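Non-structural protein 11 (Prrsv 16244b, PDB 5EYI) is a uridylate-specific endoribonuclease of the NendoU family that antagonises beta interferon and probably degrades viral polyuridines to keep host double-stranded RNA sensors silent. Local coordinates at the interface of chains A and B. Numbering follows the deposited sequence. Chains: chain A/B, Non-structural protein 11.

The interface of chains A and B. Residues chain A 146, 164, 177-179, 221-223; chain B 195-196.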
# COMPACT_ATOMS: atom_id res chain seq x y z
N HIS A 146 12.01 -8.39 -0.98
CA HIS A 146 10.72 -8.84 -1.47
C HIS A 146 10.74 -9.48 -2.86
O HIS A 146 9.69 -9.72 -3.44
CB HIS A 146 9.72 -7.70 -1.39
CG HIS A 146 9.45 -7.23 0.00
ND1 HIS A 146 9.87 -6.00 0.46
CD2 HIS A 146 8.81 -7.81 1.04
CE1 HIS A 146 9.49 -5.84 1.72
NE2 HIS A 146 8.85 -6.93 2.10
N VAL A 164 6.23 -16.60 1.77
CA VAL A 164 6.59 -16.00 3.05
C VAL A 164 7.88 -16.66 3.55
O VAL A 164 7.99 -17.88 3.59
CB VAL A 164 5.46 -16.15 4.08
CG1 VAL A 164 5.88 -15.64 5.44
CG2 VAL A 164 4.22 -15.40 3.58
N LEU A 177 9.55 -12.60 9.09
CA LEU A 177 8.55 -12.83 8.06
C LEU A 177 8.58 -11.71 7.05
O LEU A 177 8.46 -10.54 7.40
CB LEU A 177 7.16 -12.94 8.69
CG LEU A 177 6.92 -14.09 9.68
CD1 LEU A 177 5.58 -13.94 10.39
CD2 LEU A 177 6.99 -15.45 8.99
N CYS A 178 8.77 -12.07 5.78
CA CYS A 178 8.70 -11.10 4.71
C CYS A 178 8.21 -11.78 3.42
O CYS A 178 8.54 -12.93 3.14
CB CYS A 178 10.04 -10.36 4.58
SG CYS A 178 11.05 -10.69 3.13
N THR A 179 7.38 -11.06 2.67
CA THR A 179 6.72 -11.60 1.50
C THR A 179 7.63 -11.45 0.30
O THR A 179 8.40 -10.50 0.20
CB THR A 179 5.38 -10.91 1.19
OG1 THR A 179 5.57 -9.50 1.08
CG2 THR A 179 4.37 -11.21 2.28
N TYR A 221 5.71 -4.08 -1.54
CA TYR A 221 5.57 -5.50 -1.29
C TYR A 221 4.15 -5.94 -1.50
O TYR A 221 3.22 -5.12 -1.38
CB TYR A 221 6.03 -5.87 0.12
CG TYR A 221 5.31 -5.20 1.27
CD1 TYR A 221 5.93 -4.20 2.01
CD2 TYR A 221 4.03 -5.59 1.65
CE1 TYR A 221 5.29 -3.60 3.09
CE2 TYR A 221 3.38 -4.99 2.71
CZ TYR A 221 4.01 -4.00 3.44
OH TYR A 221 3.35 -3.41 4.51
N PHE A 222 4.01 -7.22 -1.80
CA PHE A 222 2.71 -7.83 -2.00
C PHE A 222 2.19 -8.40 -0.70
O PHE A 222 2.96 -8.70 0.21
CB PHE A 222 2.78 -8.95 -3.02
CG PHE A 222 2.74 -8.48 -4.44
CD1 PHE A 222 1.54 -8.05 -5.00
CD2 PHE A 222 3.88 -8.47 -5.21
CE1 PHE A 222 1.48 -7.64 -6.32
CE2 PHE A 222 3.83 -8.06 -6.53
CZ PHE A 222 2.63 -7.64 -7.08
N GLN A 223 0.89 -8.56 -0.65
CA GLN A 223 0.19 -9.07 0.52
C GLN A 223 -1.04 -9.84 0.03
O GLN A 223 -1.65 -9.47 -0.98
CB GLN A 223 -0.14 -7.87 1.41
CG GLN A 223 -0.77 -8.18 2.75
CD GLN A 223 -2.29 -8.20 2.75
OE1 GLN A 223 -2.91 -8.57 3.75
NE2 GLN A 223 -2.90 -7.81 1.66
N GLU B 195 1.10 -7.38 6.00
CA GLU B 195 2.03 -8.14 5.15
C GLU B 195 2.10 -9.63 5.55
O GLU B 195 1.86 -10.52 4.73
CB GLU B 195 3.43 -7.53 5.22
CG GLU B 195 4.46 -8.15 4.27
CD GLU B 195 5.87 -7.67 4.53
OE1 GLU B 195 6.04 -6.72 5.32
OE2 GLU B 195 6.81 -8.26 3.93
N THR B 196 2.45 -9.88 6.81
CA THR B 196 2.53 -11.25 7.35
C THR B 196 1.89 -11.40 8.73
O THR B 196 1.11 -12.30 8.95
CB THR B 196 3.98 -11.76 7.42
OG1 THR B 196 4.75 -10.91 8.28
CG2 THR B 196 4.62 -11.79 6.03
O HOH W 1 4.64 -4.69 6.86
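The loop residues B:Glu195 and B:Thr196 lie against strands 177-180 and 219-223 of chain A, with A:His146 presented from a nearby loop of the NendoU catalytic domain. B:Glu195 illustrates how an acidic side chain of one copy can reach into the probable catalytic site of another. Its CG stands anti to the backbone N (chi1 -175°) and the chain stays extended beyond, which carries the carboxylate in among A:His146, A:Thr179 and A:Tyr221. There OE2 accepts from two firm donors. The backbone N of A:Thr179 approaches on the anti side at 3.1 Å from OE2, nearly straight at its hydrogen. The imidazole NE2 of A:His146, an expected catalytic histidine, meets OE2 at 3.0 Å, tip to tip; the oxygen lies close to the ring plane, whereas NE2 comes from above the carboxylate plane and the bond is bent (139° at H). The two groups are twisted 56° apart, and A:Tyr221 CB packs over one face of the imidazole.

The A:Tyr221 ring, by contrast, lies almost parallel to the carboxylate and stacks on it, with B:Glu195 OE1 over its centre, 3.8 Å above the ring plane. The aliphatic stem follows the same ring, CB of B:Glu195 lying 3.6 Å from A:Tyr221 CE2. On another flank, roughly at right angles to the ring's approach, A:Thr179 CG2 touches B:Glu195 CG. A:Thr179 OG1 donates to the carbonyl O of A:Phe222 at 2.9 Å, fixing the threonine and tying the two strands together. Next along, B:Thr196 lays its methyl CG2 against A:Thr179 CG2 at 3.8 Å, while its CB rests on A:Leu177 CB.

Whether this assembly forms in solution the structure alone does not show, but the carboxylate could occupy space that an RNA phosphate would need. A water bridges the far oxygen, 2.9 Å from B:Glu195 OE1 and 3.0 Å from the phenol OH of A:Tyr221.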